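Local atomic coordinates of ferritin like protein (Caulobacter vibrioides, PDB entry 3HL1), a protein that is of unknown function but belongs to the ferritin-like family and is therefore probably a metal-binding protein built on a helical bundle. Residues D90-N95 and T128-D133; S98-Y103 and M118-Y123; Q166-E171 and L182-S187; P72-P77 and D278-M283. All coordinates share one frame; numbering follows the deposited sequence.

Contact 1: D90-N95 and T128-D133; sequences DLDTPN and TQREPD
Arg130 reaches from one surface loop over the other. CB sets off toward 90-95 with CG in the crowded position between the backbone N and the carbonyl carbon (chi1 62°). CD then lies 3.4 Å from Leu91 O and also touches Asp92 OD1. A bend at chi3 (-100°) turns the guanidinium flat across the Leu91 side chain: Leu91 CB sits 3.6 Å above its plane, toward the rim, Leu91 CD1 lies near NH2, and Leu91 CD2 is 3.9 Å from Arg130 NH1. The contact joins the two loops flanking helix 112-121 in the ferritin-like fold, and the salt bridge from Arg130 NE to Glu146 ties the second of them to helix 144-157. Beside the arginine, Thr93 N donates an almost straight hydrogen bond (173°) to Thr128 O, 3.1 Å away, approaching from above the carbonyl plane. Gln129 crosses Thr93 at about a right angle, and its NE2 adds a weak hydrogen bond to Thr93 O. Thr128 turns CB and CG2 against the Asp92 carboxylate, with Thr128 CB 3.1 Å from Asp92 OD1, while Thr128 OG1 bonds to Glu125 O. One water joins Thr93 OG1 to Gln129 O.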
loop_
_atom_site.group_PDB
_atom_site.type_symbol
_atom_site.label_atom_id
_atom_site.label_comp_id
_atom_site.label_asym_id
_atom_site.label_seq_id
_atom_site.Cartn_x
_atom_site.Cartn_y
_atom_site.Cartn_z
ATOM N N ASP A 90 14.700 5.502 -11.352
ATOM C CA ASP A 90 15.598 6.031 -12.383
ATOM C C ASP A 90 15.167 7.432 -12.721
ATOM O O ASP A 90 15.905 8.172 -13.338
ATOM C CB ASP A 90 15.531 5.240 -13.699
ATOM C CG ASP A 90 16.127 3.847 -13.612
ATOM O OD1 ASP A 90 16.907 3.554 -12.680
ATOM O OD2 ASP A 90 15.817 3.045 -14.525
ATOM N N LEU A 91 13.939 7.793 -12.376
ATOM C CA LEU A 91 13.476 9.153 -12.616
ATOM C C LEU A 91 14.058 10.171 -11.629
ATOM O O LEU A 91 13.973 11.374 -11.842
ATOM C CB LEU A 91 11.951 9.228 -12.596
ATOM C CG LEU A 91 11.203 8.412 -13.653
ATOM C CD1 LEU A 91 9.732 8.431 -13.399
ATOM C CD2 LEU A 91 11.504 8.989 -15.049
ATOM N N ASP A 92 14.599 9.690 -10.523
ATOM C CA ASP A 92 14.988 10.547 -9.425
ATOM C C ASP A 92 16.487 10.834 -9.467
ATOM O O ASP A 92 17.262 10.016 -9.922
ATOM C CB ASP A 92 14.666 9.846 -8.094
ATOM C CG ASP A 92 13.203 9.511 -7.938
ATOM O OD1 ASP A 92 12.390 10.271 -8.509
ATOM O OD2 ASP A 92 12.870 8.501 -7.265
ATOM N N THR A 93 16.877 11.975 -8.920
ATOM C CA THR A 93 18.285 12.378 -8.862
ATOM C C THR A 93 18.601 12.881 -7.433
ATOM O O THR A 93 17.952 13.805 -6.925
ATOM C CB THR A 93 18.549 13.449 -9.929
ATOM O OG1 THR A 93 17.683 14.553 -9.682
ATOM C CG2 THR A 93 18.245 12.914 -11.383
ATOM N N PRO A 94 19.494 12.183 -6.716
ATOM C CA PRO A 94 20.165 10.927 -7.105
ATOM C C PRO A 94 19.148 9.778 -7.120
ATOM O O PRO A 94 18.075 9.902 -6.510
ATOM C CB PRO A 94 21.209 10.724 -5.995
ATOM C CG PRO A 94 20.586 11.350 -4.785
ATOM C CD PRO A 94 19.830 12.572 -5.330
ATOM N N ASN A 95 19.446 8.720 -7.871
ATOM C CA ASN A 95 18.628 7.532 -7.865
ATOM C C ASN A 95 18.745 6.974 -6.449
ATOM O O ASN A 95 19.843 6.681 -5.990
ATOM C CB ASN A 95 19.109 6.543 -8.909
ATOM C CG ASN A 95 18.219 5.369 -9.041
ATOM O OD1 ASN A 95 17.525 4.974 -8.090
ATOM N ND2 ASN A 95 18.202 4.790 -10.242
ATOM N N THR A 128 13.471 13.662 -4.553
ATOM C CA THR A 128 13.613 13.187 -5.944
ATOM C C THR A 128 14.199 14.257 -6.888
ATOM O O THR A 128 14.742 13.950 -7.951
ATOM C CB THR A 128 12.262 12.691 -6.498
ATOM O OG1 THR A 128 11.309 13.777 -6.590
ATOM C CG2 THR A 128 11.725 11.574 -5.619
ATOM N N GLN A 129 14.075 15.513 -6.485
ATOM C CA GLN A 129 14.503 16.646 -7.302
ATOM C C GLN A 129 13.912 16.571 -8.707
ATOM O O GLN A 129 14.628 16.641 -9.693
ATOM C CB GLN A 129 16.014 16.726 -7.386
ATOM C CG GLN A 129 16.700 16.841 -6.060
ATOM C CD GLN A 129 18.110 17.335 -6.228
ATOM O OE1 GLN A 129 18.319 18.498 -6.580
ATOM N NE2 GLN A 129 19.092 16.458 -5.994
ATOM N N ARG A 130 12.611 16.341 -8.802
ATOM C CA ARG A 130 11.985 16.425 -10.103
ATOM C C ARG A 130 10.686 17.166 -10.071
ATOM O O ARG A 130 9.993 17.199 -9.066
ATOM C CB ARG A 130 11.842 15.061 -10.783
ATOM C CG ARG A 130 11.010 14.028 -10.114
ATOM C CD ARG A 130 11.026 12.758 -10.944
ATOM N NE ARG A 130 9.845 12.556 -11.796
ATOM C CZ ARG A 130 9.823 12.483 -13.130
ATOM N NH1 ARG A 130 10.913 12.642 -13.875
ATOM N NH2 ARG A 130 8.675 12.255 -13.734
ATOM N N GLU A 131 10.408 17.815 -11.192
ATOM C CA GLU A 131 9.106 18.398 -11.447
ATOM C C GLU A 131 8.114 17.242 -11.692
ATOM O O GLU A 131 8.392 16.385 -12.524
ATOM C CB GLU A 131 9.176 19.333 -12.667
ATOM C CG GLU A 131 9.595 20.751 -12.311
ATOM C CD GLU A 131 8.564 21.416 -11.416
ATOM O OE1 GLU A 131 7.375 21.441 -11.799
ATOM O OE2 GLU A 131 8.934 21.891 -10.326
ATOM N N PRO A 132 6.973 17.218 -10.963
ATOM C CA PRO A 132 5.979 16.167 -11.159
ATOM C C PRO A 132 5.526 16.141 -12.593
ATOM O O PRO A 132 5.306 17.218 -13.183
ATOM C CB PRO A 132 4.829 16.587 -10.244
ATOM C CG PRO A 132 5.486 17.447 -9.200
ATOM C CD PRO A 132 6.562 18.159 -9.896
ATOM N N ASP A 133 5.451 14.948 -13.168
ATOM C CA ASP A 133 4.990 14.791 -14.536
ATOM C C ASP A 133 3.478 14.652 -14.449
ATOM O O ASP A 133 2.951 13.635 -13.946
ATOM C CB ASP A 133 5.599 13.585 -15.191
ATOM C CG ASP A 133 5.300 13.533 -16.659
ATOM O OD1 ASP A 133 4.346 14.223 -17.118
ATOM O OD2 ASP A 133 6.006 12.779 -17.338
HETATM O O HOH W 1 15.235 14.129 -10.735
#

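Contact 2: S98-Y103 and M118-Y123; sequences SIFTPY and MCLIEY
Phe100 drives its ring down onto the last turn of helix 112-121, and the packing there is close on several sides. Cys119 CB stands over one face of the ring, a CH-pi contact with CB 3.9 Å from the Phe100 centroid and 20° off the normal. Cys119 SG makes a more oblique sulfur-aromatic contact, 4.8 Å from the same Phe100 centroid. Across the ring, Ile99 CG2 from the same loop lies over the centre of the opposite face. Tyr123 crosses Phe100 at about a right angle, its CE1 in the ring plane at the edge. Leu120 slides past Phe100 in the opposite direction, Leu120 CG meeting Phe100 CB at 3.7 Å, and splits its methyls between two aromatics: CD2 goes to Phe100, while CD1 presses over one face of Tyr103, 3.4 Å from Tyr103 CD2. No hydrogen bond links the two segments, and Phe100 O is buried here without a polar partner. The other side is looser: the CB atoms of Thr101 and Pro102, joined by a cis peptide, point away from 118-123, and both residues are exposed; the Pro102 ring instead touches Leu112 and Thr113, at the start of helix 112-121. Asn116 holds Pro102 O. Helix 112-121 thus has its loop on one side and helix 8-35 against Ile121, with helix 233-242 reaching Phe100 through Phe234 and Arg241.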
loop_
_atom_site.group_PDB
_atom_site.type_symbol
_atom_site.label_atom_id
_atom_site.label_comp_id
_atom_site.label_asym_id
_atom_site.label_seq_id
_atom_site.Cartn_x
_atom_site.Cartn_y
_atom_site.Cartn_z
ATOM N N SER A 98 20.761 3.914 -5.281
ATOM C CA SER A 98 22.199 4.031 -5.004
ATOM C C SER A 98 22.465 4.158 -3.515
ATOM O O SER A 98 23.573 3.933 -3.070
ATOM C CB SER A 98 22.815 5.240 -5.720
ATOM O OG SER A 98 22.146 6.449 -5.373
ATOM N N ILE A 99 21.447 4.559 -2.747
ATOM C CA ILE A 99 21.564 4.713 -1.299
ATOM C C ILE A 99 21.026 3.478 -0.563
ATOM O O ILE A 99 21.672 2.933 0.299
ATOM C CB ILE A 99 20.786 5.954 -0.833
ATOM C CG1 ILE A 99 21.368 7.227 -1.497
ATOM C CG2 ILE A 99 20.816 6.055 0.694
ATOM C CD1 ILE A 99 20.362 8.393 -1.633
ATOM N N PHE A 100 19.812 3.072 -0.926
ATOM C CA PHE A 100 19.104 1.982 -0.289
ATOM C C PHE A 100 19.338 0.730 -1.073
ATOM O O PHE A 100 18.479 0.257 -1.791
ATOM C CB PHE A 100 17.614 2.346 -0.196
ATOM C CG PHE A 100 17.366 3.609 0.552
ATOM C CD1 PHE A 100 17.610 3.674 1.928
ATOM C CD2 PHE A 100 16.904 4.747 -0.103
ATOM C CE1 PHE A 100 17.379 4.854 2.649
ATOM C CE2 PHE A 100 16.673 5.939 0.608
ATOM C CZ PHE A 100 16.919 5.993 1.991
ATOM N N THR A 101 20.551 0.200 -0.959
ATOM C CA THR A 101 20.928 -1.006 -1.675
ATOM C C THR A 101 21.683 -1.935 -0.709
ATOM O O THR A 101 22.456 -1.461 0.144
ATOM C CB THR A 101 21.789 -0.670 -2.902
ATOM O OG1 THR A 101 22.341 -1.859 -3.431
ATOM C CG2 THR A 101 22.932 0.203 -2.538
ATOM N N PRO A 102 21.430 -3.250 -0.781
ATOM C CA PRO A 102 20.569 -3.963 -1.685
ATOM C C PRO A 102 19.063 -3.733 -1.421
ATOM O O PRO A 102 18.698 -3.317 -0.325
ATOM C CB PRO A 102 20.939 -5.421 -1.418
ATOM C CG PRO A 102 21.295 -5.432 0.025
ATOM C CD PRO A 102 22.050 -4.161 0.214
ATOM N N TYR A 103 18.250 -4.031 -2.420
ATOM C CA TYR A 103 16.789 -3.925 -2.313
ATOM C C TYR A 103 16.109 -4.947 -3.264
ATOM O O TYR A 103 16.770 -5.479 -4.163
ATOM C CB TYR A 103 16.400 -2.483 -2.602
ATOM C CG TYR A 103 16.207 -2.138 -4.073
ATOM C CD1 TYR A 103 17.265 -1.799 -4.917
ATOM C CD2 TYR A 103 14.935 -2.120 -4.590
ATOM C CE1 TYR A 103 17.027 -1.483 -6.264
ATOM C CE2 TYR A 103 14.699 -1.830 -5.886
ATOM C CZ TYR A 103 15.719 -1.501 -6.720
ATOM O OH TYR A 103 15.325 -1.188 -8.003
HETATM N N MSE A 118 11.559 -0.878 1.824
HETATM C CA MSE A 118 10.550 -0.095 2.566
HETATM C C MSE A 118 10.860 1.408 2.593
HETATM O O MSE A 118 9.956 2.230 2.367
HETATM C CB MSE A 118 10.365 -0.687 3.960
HETATM C CG MSE A 118 9.771 -2.054 3.845
HETATM SE SE MSE A 118 9.698 -2.962 5.544
HETATM C CE MSE A 118 8.378 -2.137 6.221
ATOM N N CYS A 119 12.146 1.739 2.713
ATOM C CA CYS A 119 12.624 3.132 2.651
ATOM C C CYS A 119 12.417 3.713 1.252
ATOM O O CYS A 119 11.941 4.843 1.096
ATOM C CB CYS A 119 14.099 3.255 3.047
ATOM S SG CYS A 119 14.434 2.989 4.808
ATOM N N LEU A 120 12.720 2.922 0.240
ATOM C CA LEU A 120 12.506 3.298 -1.162
ATOM C C LEU A 120 11.034 3.540 -1.492
ATOM O O LEU A 120 10.689 4.539 -2.121
ATOM C CB LEU A 120 13.052 2.190 -2.058
ATOM C CG LEU A 120 14.553 2.185 -2.286
ATOM C CD1 LEU A 120 14.969 0.863 -2.870
ATOM C CD2 LEU A 120 14.913 3.317 -3.218
ATOM N N ILE A 121 10.172 2.650 -1.056
ATOM C CA ILE A 121 8.723 2.788 -1.334
ATOM C C ILE A 121 8.208 4.114 -0.809
ATOM O O ILE A 121 7.416 4.761 -1.469
ATOM C CB ILE A 121 7.923 1.645 -0.706
ATOM C CG1 ILE A 121 8.126 0.353 -1.474
ATOM C CG2 ILE A 121 6.425 1.945 -0.681
ATOM C CD1 ILE A 121 7.880 -0.878 -0.556
ATOM N N GLU A 122 8.624 4.476 0.397
ATOM C CA GLU A 122 8.169 5.677 1.047
ATOM C C GLU A 122 9.069 6.896 0.814
ATOM O O GLU A 122 8.925 7.913 1.489
ATOM C CB GLU A 122 8.049 5.430 2.566
ATOM C CG GLU A 122 7.184 4.209 2.986
ATOM C CD GLU A 122 5.669 4.455 2.923
ATOM O OE1 GLU A 122 5.204 5.542 2.444
ATOM O OE2 GLU A 122 4.924 3.545 3.362
ATOM N N TYR A 123 9.983 6.790 -0.133
ATOM C CA TYR A 123 10.939 7.852 -0.430
ATOM C C TYR A 123 10.203 9.165 -0.724
ATOM O O TYR A 123 9.305 9.182 -1.594
ATOM C CB TYR A 123 11.774 7.478 -1.645
ATOM C CG TYR A 123 12.981 8.350 -1.863
ATOM C CD1 TYR A 123 14.006 8.413 -0.911
ATOM C CD2 TYR A 123 13.133 9.063 -3.048
ATOM C CE1 TYR A 123 15.106 9.177 -1.132
ATOM C CE2 TYR A 123 14.253 9.828 -3.267
ATOM C CZ TYR A 123 15.224 9.877 -2.285
ATOM O OH TYR A 123 16.363 10.594 -2.492
#

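Contact 3: Q166-E171 and L182-S187; sequences QKQMDE and LTVTES
The flat group here is the Gln168 amide, which is gripped at both ends. In its plane, to within 1°, NE2 points at Gln166 O, 2.9 Å away and nearly straight at 170°. At the other end OE1 accepts Val184 N over a Gln168 OE1 to Val184 N distance of 2.8 Å, the donor standing well above the carbonyl plane. Two pieces of the loop between helices 144-157 and 188-207 of the ferritin-like fold thus run antiparallel; between 166-171 and 182-187 the direct hydrogen bond comes from a side chain, while Val184 pairs through its backbone with Asn165 just before. The amide is folded back to do this: the chain bends at chi2 (-65°), leaving CG against Val184 O and CB against Thr183. Asn63 O, on helix 42-67, takes a further bond from Gln168 NE2, so bonds at OE1 and NE2 fix the amide's rotation. The side chain of Asn63 also donates to Met169 O and Leu182 O, binding both arms of the loop to that helix. Thr183 turns its methyl inward, CG2 resting 3.6 Å from Met169 O. At the far end a water bridges the backbones, accepting from Gln166 N at 3.0 Å and donating to Val184 O at 2.8 Å.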
loop_
_atom_site.group_PDB
_atom_site.type_symbol
_atom_site.label_atom_id
_atom_site.label_comp_id
_atom_site.label_asym_id
_atom_site.label_seq_id
_atom_site.Cartn_x
_atom_site.Cartn_y
_atom_site.Cartn_z
ATOM N N GLN A 166 -21.331 8.351 -2.379
ATOM C CA GLN A 166 -21.392 7.402 -3.461
ATOM C C GLN A 166 -20.468 6.255 -3.203
ATOM O O GLN A 166 -19.254 6.392 -3.395
ATOM C CB GLN A 166 -21.016 8.093 -4.784
ATOM C CG GLN A 166 -21.262 7.186 -6.004
ATOM C CD GLN A 166 -21.304 7.966 -7.288
ATOM O OE1 GLN A 166 -22.378 8.161 -7.859
ATOM N NE2 GLN A 166 -20.128 8.442 -7.748
ATOM N N LYS A 167 -21.036 5.124 -2.775
ATOM C CA LYS A 167 -20.303 3.901 -2.508
ATOM C C LYS A 167 -19.083 4.150 -1.615
ATOM O O LYS A 167 -17.966 3.713 -1.891
ATOM C CB LYS A 167 -19.970 3.226 -3.826
ATOM C CG LYS A 167 -21.183 2.937 -4.704
ATOM C CD LYS A 167 -20.781 2.154 -5.945
ATOM C CE LYS A 167 -21.931 1.665 -6.721
ATOM N NZ LYS A 167 -22.623 2.786 -7.308
ATOM N N GLN A 168 -19.338 4.868 -0.512
ATOM C CA GLN A 168 -18.294 5.214 0.442
ATOM C C GLN A 168 -18.196 4.139 1.522
ATOM O O GLN A 168 -19.194 3.544 1.906
ATOM C CB GLN A 168 -18.569 6.557 1.098
ATOM C CG GLN A 168 -18.617 7.705 0.168
ATOM C CD GLN A 168 -17.300 7.964 -0.471
ATOM O OE1 GLN A 168 -16.391 8.498 0.151
ATOM N NE2 GLN A 168 -17.186 7.610 -1.733
HETATM N N MSE A 169 -16.997 3.962 2.025
HETATM C CA MSE A 169 -16.660 2.953 3.022
HETATM C C MSE A 169 -16.011 3.623 4.219
HETATM O O MSE A 169 -15.312 4.621 4.087
HETATM C CB MSE A 169 -15.706 1.977 2.368
HETATM C CG MSE A 169 -15.185 0.880 3.169
HETATM SE SE MSE A 169 -14.148 -0.124 1.880
HETATM C CE MSE A 169 -12.996 -0.962 3.130
ATOM N N ASP A 170 -16.275 3.099 5.408
ATOM C CA ASP A 170 -15.662 3.647 6.627
ATOM C C ASP A 170 -15.433 2.560 7.704
ATOM O O ASP A 170 -16.241 2.397 8.605
ATOM C CB ASP A 170 -16.512 4.831 7.151
ATOM C CG ASP A 170 -15.735 5.730 8.144
ATOM O OD1 ASP A 170 -14.470 5.676 8.185
ATOM O OD2 ASP A 170 -16.391 6.502 8.887
ATOM N N GLU A 171 -14.334 1.820 7.553
ATOM C CA GLU A 171 -13.861 0.814 8.505
ATOM C C GLU A 171 -12.463 1.255 8.939
ATOM O O GLU A 171 -12.059 1.048 10.075
ATOM C CB GLU A 171 -13.786 -0.561 7.848
ATOM C CG GLU A 171 -15.050 -0.982 7.041
ATOM C CD GLU A 171 -16.280 -1.397 7.912
ATOM O OE1 GLU A 171 -16.124 -2.168 8.892
ATOM O OE2 GLU A 171 -17.417 -0.975 7.592
ATOM N N LEU A 182 -14.074 9.526 6.988
ATOM C CA LEU A 182 -13.092 9.948 6.031
ATOM C C LEU A 182 -13.639 9.508 4.666
ATOM O O LEU A 182 -13.155 8.564 4.006
ATOM C CB LEU A 182 -11.750 9.381 6.398
ATOM C CG LEU A 182 -11.053 9.965 7.634
ATOM C CD1 LEU A 182 -9.743 9.258 7.802
ATOM C CD2 LEU A 182 -10.818 11.472 7.539
ATOM N N THR A 183 -14.713 10.193 4.318
ATOM C CA THR A 183 -15.504 9.906 3.146
ATOM C C THR A 183 -15.856 11.196 2.438
ATOM O O THR A 183 -15.772 12.296 2.990
ATOM C CB THR A 183 -16.830 9.217 3.519
ATOM O OG1 THR A 183 -17.593 10.115 4.302
ATOM C CG2 THR A 183 -16.614 7.965 4.316
ATOM N N VAL A 184 -16.313 11.052 1.208
ATOM C CA VAL A 184 -16.776 12.165 0.426
ATOM C C VAL A 184 -18.295 12.175 0.492
ATOM O O VAL A 184 -18.985 11.318 -0.087
ATOM C CB VAL A 184 -16.228 12.077 -1.011
ATOM C CG1 VAL A 184 -16.768 13.226 -1.862
ATOM C CG2 VAL A 184 -14.652 12.069 -0.968
ATOM N N THR A 185 -18.814 13.158 1.228
ATOM C CA THR A 185 -20.249 13.271 1.475
ATOM C C THR A 185 -20.912 14.341 0.617
ATOM O O THR A 185 -22.120 14.385 0.535
ATOM C CB THR A 185 -20.534 13.631 2.938
ATOM O OG1 THR A 185 -19.895 14.876 3.242
ATOM C CG2 THR A 185 -20.011 12.552 3.862
ATOM N N GLU A 186 -20.128 15.226 0.004
ATOM C CA GLU A 186 -20.663 16.308 -0.820
ATOM C C GLU A 186 -20.315 16.141 -2.304
ATOM O O GLU A 186 -19.349 15.477 -2.665
ATOM C CB GLU A 186 -20.102 17.658 -0.388
ATOM C CG GLU A 186 -20.204 17.984 1.073
ATOM C CD GLU A 186 -21.624 18.189 1.518
ATOM O OE1 GLU A 186 -22.377 18.824 0.749
ATOM O OE2 GLU A 186 -21.983 17.729 2.635
ATOM N N SER A 187 -21.108 16.785 -3.162
ATOM C CA SER A 187 -20.915 16.692 -4.587
ATOM C C SER A 187 -20.122 17.857 -5.130
ATOM O O SER A 187 -19.874 18.859 -4.439
ATOM C CB SER A 187 -22.229 16.607 -5.308
ATOM O OG SER A 187 -22.969 15.468 -4.878
HETATM O O HOH W 2 -18.961 10.098 -2.564
#

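Contact 4: P72-P77 and D278-M283; sequences PTLSAP and DILNGM
An extended backbone at 72-77 passes the C-terminal end of helix 261-283, coming closest where Thr73 CA lies 5.6 Å from Asn281 CA. Asn281 carries the contact. Its CG is anti to the carbonyl carbon, beside the backbone N (chi1 -76°), and although CB leaves the helix without aiming at the loop, the carboxamide at its end reaches the Leu74 backbone, the two side chains crossing obliquely. There it bonds to both polar backbone groups of that one residue. Leu74 N donates to Asn281 OD1 at 2.7 Å, in the carbonyl plane and on a lone pair. Asn281 ND2 returns a bond to Leu74 O at 3.1 Å, nearly straight (175°) and again on a lone pair, only 4° out of the amide plane. Such a two-point grip imitates the paired N-H and C=O of a neighbouring strand and fixes which end of the amide is oxygen. Asn281 OD1 also rests 3.4 Å from Thr73 CA. In this ferritin-like chain, which has helices but no strands, the pairing fastens the loop that leaves helix 42-67 to a helix some 200 residues further on. Next to the amide the contact is apolar: Leu74 points toward the helix, crosses Leu280 obliquely, and brings its CD1 to 3.7 Å from Leu280 CD1. Ile19 and Leu23 of helix 8-35 and Phe284 also touch the buried Leu74 side chain. Beyond Asn281 a water donates to Pro72 O and to Asn281 O, each 2.7 Å from it, while Ser285 OG also bonds to Asn281 O.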
loop_
_atom_site.group_PDB
_atom_site.type_symbol
_atom_site.label_atom_id
_atom_site.label_comp_id
_atom_site.label_asym_id
_atom_site.label_seq_id
_atom_site.Cartn_x
_atom_site.Cartn_y
_atom_site.Cartn_z
ATOM N N PRO A 72 -12.825 0.708 -7.554
ATOM C CA PRO A 72 -11.631 -0.095 -7.878
ATOM C C PRO A 72 -11.805 -1.603 -7.600
ATOM O O PRO A 72 -12.639 -2.039 -6.777
ATOM C CB PRO A 72 -10.555 0.447 -6.942
ATOM C CG PRO A 72 -11.121 1.658 -6.291
ATOM C CD PRO A 72 -12.606 1.575 -6.379
ATOM N N THR A 73 -10.969 -2.380 -8.231
ATOM C CA THR A 73 -10.986 -3.826 -8.010
ATOM C C THR A 73 -9.601 -4.253 -7.627
ATOM O O THR A 73 -8.612 -3.721 -8.094
ATOM C CB THR A 73 -11.384 -4.563 -9.301
ATOM O OG1 THR A 73 -10.514 -4.097 -10.332
ATOM C CG2 THR A 73 -12.692 -4.190 -9.702
ATOM N N LEU A 74 -9.500 -5.210 -6.738
ATOM C CA LEU A 74 -8.222 -5.652 -6.267
ATOM C C LEU A 74 -7.923 -7.060 -6.695
ATOM O O LEU A 74 -8.784 -7.933 -6.643
ATOM C CB LEU A 74 -8.188 -5.637 -4.753
ATOM C CG LEU A 74 -8.296 -4.283 -4.053
ATOM C CD1 LEU A 74 -8.313 -4.640 -2.530
ATOM C CD2 LEU A 74 -7.240 -3.315 -4.386
ATOM N N SER A 75 -6.687 -7.299 -7.062
ATOM C CA SER A 75 -6.229 -8.654 -7.314
ATOM C C SER A 75 -4.907 -8.856 -6.603
ATOM O O SER A 75 -4.274 -7.899 -6.182
ATOM C CB SER A 75 -6.163 -8.939 -8.811
ATOM O OG SER A 75 -5.470 -7.973 -9.482
ATOM N N ALA A 76 -4.488 -10.099 -6.458
ATOM C CA ALA A 76 -3.260 -10.398 -5.724
ATOM C C ALA A 76 -2.020 -9.762 -6.398
ATOM O O ALA A 76 -1.804 -9.904 -7.598
ATOM C CB ALA A 76 -3.103 -11.941 -5.529
ATOM N N PRO A 77 -1.217 -9.007 -5.620
ATOM C CA PRO A 77 -0.006 -8.411 -6.138
ATOM C C PRO A 77 1.061 -9.490 -6.382
ATOM O O PRO A 77 1.002 -10.599 -5.776
ATOM C CB PRO A 77 0.419 -7.470 -5.003
ATOM C CG PRO A 77 -0.676 -7.450 -4.034
ATOM C CD PRO A 77 -1.358 -8.734 -4.168
ATOM N N ASP A 278 -11.785 -10.780 -2.368
ATOM C CA ASP A 278 -13.207 -10.865 -2.767
ATOM C C ASP A 278 -14.096 -10.025 -1.829
ATOM O O ASP A 278 -14.979 -9.338 -2.320
ATOM C CB ASP A 278 -13.794 -12.286 -2.793
ATOM C CG ASP A 278 -13.214 -13.154 -3.889
ATOM O OD1 ASP A 278 -12.653 -12.669 -4.906
ATOM O OD2 ASP A 278 -13.266 -14.376 -3.699
ATOM N N ILE A 279 -13.874 -10.112 -0.500
ATOM C CA ILE A 279 -14.647 -9.354 0.488
ATOM C C ILE A 279 -14.432 -7.857 0.161
ATOM O O ILE A 279 -15.397 -7.083 0.041
ATOM C CB ILE A 279 -14.266 -9.696 1.960
ATOM C CG1 ILE A 279 -14.874 -11.078 2.342
ATOM C CG2 ILE A 279 -14.762 -8.651 2.972
ATOM C CD1 ILE A 279 -14.262 -11.695 3.555
ATOM N N LEU A 280 -13.171 -7.443 0.024
ATOM C CA LEU A 280 -12.889 -6.034 -0.263
ATOM C C LEU A 280 -13.475 -5.549 -1.557
ATOM O O LEU A 280 -13.924 -4.396 -1.588
ATOM C CB LEU A 280 -11.393 -5.682 -0.149
ATOM C CG LEU A 280 -10.686 -5.779 1.209
ATOM C CD1 LEU A 280 -9.161 -5.676 0.957
ATOM C CD2 LEU A 280 -11.166 -4.667 2.153
ATOM N N ASN A 281 -13.446 -6.365 -2.619
ATOM C CA ASN A 281 -14.028 -5.981 -3.892
ATOM C C ASN A 281 -15.496 -5.631 -3.761
ATOM O O ASN A 281 -15.952 -4.682 -4.364
ATOM C CB ASN A 281 -13.758 -7.024 -4.963
ATOM C CG ASN A 281 -12.339 -6.948 -5.460
ATOM O OD1 ASN A 281 -11.729 -5.885 -5.370
ATOM N ND2 ASN A 281 -11.764 -8.074 -5.901
ATOM N N GLY A 282 -16.224 -6.397 -2.959
ATOM C CA GLY A 282 -17.637 -6.148 -2.743
ATOM C C GLY A 282 -17.823 -4.814 -2.050
ATOM O O GLY A 282 -18.658 -3.975 -2.479
HETATM N N MSE A 283 -17.018 -4.591 -1.021
HETATM C CA MSE A 283 -17.032 -3.346 -0.265
HETATM C C MSE A 283 -16.644 -2.116 -1.085
HETATM O O MSE A 283 -17.231 -1.035 -0.935
HETATM C CB MSE A 283 -16.130 -3.455 0.961
HETATM C CG MSE A 283 -16.833 -4.387 2.016
HETATM SE SE MSE A 283 -15.600 -4.979 3.374
HETATM C CE MSE A 283 -15.548 -3.386 4.315
HETATM O O HOH W 3 -14.878 -3.464 -6.520
#

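How the contacts relate
From the N terminus, helices 8-35 and 42-67 come first; 72-77 then opens contact 4, the longest closure, which is completed only on helix 261-283 and encloses the other three. Within it, 90-95 opens contact 1 and 98-103 opens contact 2. Contact 2 closes first, on helix 112-121, and contact 1 closes around it at 128-133; the two touch through Tyr123, which meets Thr128 and Asp92. Contact 3 follows in series, a short closure ahead of helix 188-207. It meets contact 4 where Met169 and Glu171 pack on Met283. Contacts 1 and 2 lie across the chain's centre from contact 4, and no two closures cross.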